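Local coordinates for pili retraction protein PilT (Thermus thermophilus, PDB 5FL3), which probably hydrolyses ATP to drive retraction of type IV pili, as a P-loop ATPase of the GSP E family, and binds ADP, at residues M15-D26 with P35-F46. Numbering follows the deposited sequence.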
loop_
_atom_site.group_PDB
_atom_site.type_symbol
_atom_site.label_atom_id
_atom_site.label_comp_id
_atom_site.label_asym_id
_atom_site.label_seq_id
_atom_site.Cartn_x
_atom_site.Cartn_y
_atom_site.Cartn_z
ATOM N N MET A 15 -1.256 22.615 17.033
ATOM C CA MET A 15 -2.312 21.628 16.780
ATOM C C MET A 15 -1.889 20.518 15.805
ATOM O O MET A 15 -2.060 19.323 16.101
ATOM C CB MET A 15 -3.559 22.311 16.239
ATOM C CG MET A 15 -4.718 21.353 16.003
ATOM S SD MET A 15 -6.063 22.153 15.116
ATOM C CE MET A 15 -5.220 22.576 13.580
ATOM N N LEU A 16 -1.354 20.929 14.649
ATOM C CA LEU A 16 -0.818 20.003 13.658
ATOM C C LEU A 16 0.195 19.059 14.285
ATOM O O LEU A 16 0.156 17.837 14.064
ATOM C CB LEU A 16 -0.183 20.764 12.490
ATOM C CG LEU A 16 -1.118 21.536 11.544
ATOM C CD1 LEU A 16 -0.320 22.381 10.571
ATOM C CD2 LEU A 16 -2.016 20.606 10.766
ATOM N N LYS A 17 1.091 19.629 15.082
ATOM C CA LYS A 17 2.147 18.867 15.734
ATOM C C LYS A 17 1.545 17.853 16.718
ATOM O O LYS A 17 1.979 16.704 16.787
ATOM C CB LYS A 17 3.128 19.822 16.431
ATOM C CG LYS A 17 4.392 19.175 17.021
ATOM C CD LYS A 17 5.514 20.222 17.228
ATOM C CE LYS A 17 6.390 19.942 18.456
ATOM N NZ LYS A 17 7.486 20.958 18.588
ATOM N N ALA A 18 0.528 18.271 17.459
ATOM C CA ALA A 18 -0.155 17.350 18.355
ATOM C C ALA A 18 -0.848 16.236 17.561
ATOM O O ALA A 18 -0.736 15.046 17.907
ATOM C CB ALA A 18 -1.159 18.094 19.212
ATOM N N MET A 19 -1.556 16.627 16.497
ATOM C CA MET A 19 -2.196 15.662 15.602
ATOM C C MET A 19 -1.198 14.628 15.063
ATOM O O MET A 19 -1.442 13.415 15.132
ATOM C CB MET A 19 -2.909 16.390 14.445
ATOM C CG MET A 19 -4.103 17.216 14.930
ATOM S SD MET A 19 -5.167 17.940 13.682
ATOM C CE MET A 19 -4.034 19.027 12.915
ATOM N N VAL A 20 -0.064 15.097 14.554
ATOM C CA VAL A 20 0.936 14.161 14.063
ATOM C C VAL A 20 1.418 13.217 15.173
ATOM O O VAL A 20 1.540 12.007 14.949
ATOM C CB VAL A 20 2.137 14.895 13.454
ATOM C CG1 VAL A 20 3.180 13.895 13.005
ATOM C CG2 VAL A 20 1.689 15.776 12.290
ATOM N N GLN A 21 1.654 13.754 16.372
ATOM C CA GLN A 21 2.123 12.929 17.487
ATOM C C GLN A 21 1.066 11.925 17.954
ATOM O O GLN A 21 1.398 10.875 18.521
ATOM C CB GLN A 21 2.571 13.814 18.646
ATOM C CG GLN A 21 3.919 14.480 18.396
ATOM C CD GLN A 21 4.362 15.369 19.541
ATOM O OE1 GLN A 21 3.536 15.973 20.237
ATOM N NE2 GLN A 21 5.677 15.447 19.751
ATOM N N ALA A 22 -0.202 12.238 17.694
ATOM C CA ALA A 22 -1.291 11.291 17.908
ATOM C C ALA A 22 -1.362 10.201 16.827
ATOM O O ALA A 22 -2.271 9.378 16.849
ATOM C CB ALA A 22 -2.621 12.035 17.979
ATOM N N ARG A 23 -0.412 10.215 15.892
ATOM C CA ARG A 23 -0.327 9.259 14.771
ATOM C C ARG A 23 -1.380 9.472 13.679
ATOM O O ARG A 23 -1.828 8.519 13.027
ATOM C CB ARG A 23 -0.403 7.815 15.271
ATOM C CG ARG A 23 0.888 7.317 15.914
ATOM C CD ARG A 23 0.712 5.903 16.401
ATOM N NE ARG A 23 -0.508 5.775 17.192
ATOM C CZ ARG A 23 -1.543 5.016 16.849
ATOM N NH1 ARG A 23 -1.499 4.306 15.724
ATOM N NH2 ARG A 23 -2.615 4.958 17.634
ATOM N N ALA A 24 -1.747 10.727 13.456
ATOM C CA ALA A 24 -2.685 11.038 12.385
ATOM C C ALA A 24 -2.042 10.773 11.044
ATOM O O ALA A 24 -0.986 11.315 10.749
ATOM C CB ALA A 24 -3.149 12.488 12.459
ATOM N N SER A 25 -2.703 9.959 10.230
ATOM C CA SER A 25 -2.314 9.773 8.851
ATOM C C SER A 25 -2.870 10.896 7.973
ATOM O O SER A 25 -2.264 11.275 6.966
ATOM C CB SER A 25 -2.805 8.426 8.361
ATOM O OG SER A 25 -4.182 8.320 8.615
ATOM N N ASP A 26 -4.023 11.428 8.370
ATOM C CA ASP A 26 -4.747 12.406 7.563
ATOM C C ASP A 26 -5.425 13.423 8.466
ATOM O O ASP A 26 -5.985 13.065 9.516
ATOM C CB ASP A 26 -5.800 11.725 6.673
ATOM C CG ASP A 26 -5.211 10.647 5.769
ATOM O OD1 ASP A 26 -5.147 9.461 6.181
ATOM O OD2 ASP A 26 -4.822 10.995 4.634
ATOM N N PRO A 35 -11.825 20.194 13.782
ATOM C CA PRO A 35 -10.632 19.548 13.225
ATOM C C PRO A 35 -10.693 18.040 13.451
ATOM O O PRO A 35 -10.881 17.589 14.572
ATOM C CB PRO A 35 -9.487 20.194 14.009
ATOM C CG PRO A 35 -9.998 21.548 14.344
ATOM C CD PRO A 35 -11.476 21.345 14.636
ATOM N N THR A 36 -10.567 17.272 12.377
ATOM C CA THR A 36 -10.833 15.841 12.416
ATOM C C THR A 36 -9.622 15.075 11.917
ATOM O O THR A 36 -9.014 15.437 10.901
ATOM C CB THR A 36 -12.070 15.488 11.574
ATOM O OG1 THR A 36 -13.234 16.088 12.172
ATOM C CG2 THR A 36 -12.253 13.955 11.444
ATOM N N VAL A 37 -9.240 14.028 12.634
ATOM C CA VAL A 37 -8.079 13.294 12.195
ATOM C C VAL A 37 -8.468 11.878 11.821
ATOM O O VAL A 37 -9.443 11.317 12.337
ATOM C CB VAL A 37 -6.973 13.267 13.267
ATOM C CG1 VAL A 37 -6.527 14.688 13.612
ATOM C CG2 VAL A 37 -7.460 12.533 14.494
ATOM N N ARG A 38 -7.709 11.323 10.889
ATOM C CA ARG A 38 -7.778 9.910 10.606
ATOM C C ARG A 38 -6.622 9.220 11.348
ATOM O O ARG A 38 -5.450 9.512 11.086
ATOM C CB ARG A 38 -7.721 9.698 9.099
ATOM C CG ARG A 38 -7.532 8.295 8.655
ATOM C CD ARG A 38 -7.945 8.161 7.210
ATOM N NE ARG A 38 -9.225 7.485 7.146
ATOM C CZ ARG A 38 -10.310 7.934 6.536
ATOM N NH1 ARG A 38 -10.314 9.080 5.873
ATOM N NH2 ARG A 38 -11.395 7.198 6.585
ATOM N N ILE A 39 -6.966 8.354 12.307
ATOM C CA ILE A 39 -5.998 7.544 13.062
ATOM C C ILE A 39 -6.379 6.080 12.989
ATOM O O ILE A 39 -7.546 5.740 13.174
ATOM C CB ILE A 39 -5.927 7.931 14.559
ATOM C CG1 ILE A 39 -5.500 9.386 14.737
ATOM C CG2 ILE A 39 -4.979 7.009 15.305
ATOM C CD1 ILE A 39 -5.731 9.918 16.161
ATOM N N ASP A 40 -5.398 5.217 12.736
ATOM C CA ASP A 40 -5.636 3.782 12.527
ATOM C C ASP A 40 -6.829 3.521 11.607
ATOM O O ASP A 40 -7.636 2.630 11.876
ATOM C CB ASP A 40 -5.851 3.055 13.869
ATOM C CG ASP A 40 -4.637 3.143 14.790
ATOM O OD1 ASP A 40 -3.494 3.107 14.271
ATOM O OD2 ASP A 40 -4.833 3.272 16.027
ATOM N N GLY A 41 -6.944 4.310 10.540
ATOM C CA GLY A 41 -7.960 4.107 9.520
ATOM C C GLY A 41 -9.270 4.801 9.819
ATOM O O GLY A 41 -10.108 4.946 8.934
ATOM N N LYS A 42 -9.460 5.229 11.067
ATOM C CA LYS A 42 -10.741 5.822 11.466
ATOM C C LYS A 42 -10.673 7.322 11.736
ATOM O O LYS A 42 -9.705 7.835 12.331
ATOM C CB LYS A 42 -11.299 5.114 12.700
ATOM C CG LYS A 42 -12.847 5.098 12.748
ATOM C CD LYS A 42 -13.370 4.361 13.997
ATOM C CE LYS A 42 -12.398 4.503 15.169
ATOM N NZ LYS A 42 -12.685 3.573 16.292
ATOM N N LEU A 43 -11.714 8.016 11.278
ATOM C CA LEU A 43 -11.842 9.447 11.502
ATOM C C LEU A 43 -12.275 9.688 12.920
ATOM O O LEU A 43 -13.162 9.004 13.428
ATOM C CB LEU A 43 -12.837 10.080 10.555
ATOM C CG LEU A 43 -12.365 10.228 9.122
ATOM C CD1 LEU A 43 -13.463 10.936 8.346
ATOM C CD2 LEU A 43 -11.076 11.005 9.081
ATOM N N ARG A 44 -11.632 10.648 13.565
ATOM C CA ARG A 44 -11.987 10.998 14.922
ATOM C C ARG A 44 -11.864 12.495 15.047
ATOM O O ARG A 44 -10.986 13.106 14.428
ATOM C CB ARG A 44 -11.100 10.265 15.933
ATOM C CG ARG A 44 -11.490 8.804 16.117
ATOM C CD ARG A 44 -10.727 8.149 17.257
ATOM N NE ARG A 44 -11.074 6.735 17.430
ATOM C CZ ARG A 44 -10.685 5.992 18.467
ATOM N NH1 ARG A 44 -9.943 6.535 19.435
ATOM N NH2 ARG A 44 -11.039 4.712 18.539
ATOM N N PRO A 45 -12.779 13.104 15.805
ATOM C CA PRO A 45 -12.695 14.554 16.005
ATOM C C PRO A 45 -11.484 14.868 16.863
ATOM O O PRO A 45 -11.123 14.060 17.706
ATOM C CB PRO A 45 -14.018 14.907 16.713
ATOM C CG PRO A 45 -14.538 13.611 17.277
ATOM C CD PRO A 45 -13.970 12.496 16.434
ATOM N N PHE A 46 -10.857 16.009 16.614
ATOM C CA PHE A 46 -9.682 16.458 17.347
ATOM C C PHE A 46 -10.008 17.849 17.846
ATOM O O PHE A 46 -9.422 18.827 17.395
ATOM C CB PHE A 46 -8.445 16.476 16.440
ATOM C CG PHE A 46 -7.130 16.503 17.174
ATOM C CD1 PHE A 46 -6.527 17.707 17.509
ATOM C CD2 PHE A 46 -6.476 15.317 17.503
ATOM C CE1 PHE A 46 -5.295 17.731 18.189
ATOM C CE2 PHE A 46 -5.247 15.336 18.175
ATOM C CZ PHE A 46 -4.657 16.546 18.522
HETATM O O HOH W 1 -2.656 6.311 12.020
#
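Met19 and Phe46 set the pattern here: a helix packs on a beta hairpin, with the Phe46 ring as one main surface. Met19 CG sits over the middle of the Phe46 ring, 3.5 Å from its centroid, a CH-pi contact. It stands beside the backbone N and anti to the carbonyl carbon (chi1 -67°), and the nearly straight next torsion carries SD on above the same face, a Met-aromatic contact, where it also meets Val37 CG1. Ala18 CB and Ala22 CB reach the ring at its edge, near its plane. One turn earlier in the helix, Met15 SD lies against the Pro35 ring, the two side chains crossing at about a right angle.

Where the helix ends in a Schellman motif at Arg23, polar contacts take over. Arg23 grips Asp40 end-on, NH1 to OD1 at 2.7 Å and NH2 to OD2 at 3.2 Å, both oxygens met on their syn sides with the two planes 35° apart. Ile39 CG2 lies over one guanidinium face, and a water links Arg23 O to Asp40 N. Were Asp40 an alanine, the Arg23 guanidinium would probably lose its charged mate and be freer to turn. Ser25 N bonds to Arg38 O at 2.9 Å, while Arg38 N bonds almost straight to Asp26 O at 2.8 Å. Asp26 and Arg38 run side by side, their charged atoms not touching.

Ser25 belongs to the ADP pocket, and Asp40 approaches Arg287, another ADP-binding residue. Helix 11-21 thus packs on the N-terminal antiparallel sheet, Met19 also touching Ile27, while strand 36-39 lies between strands 26-30 and 42-45.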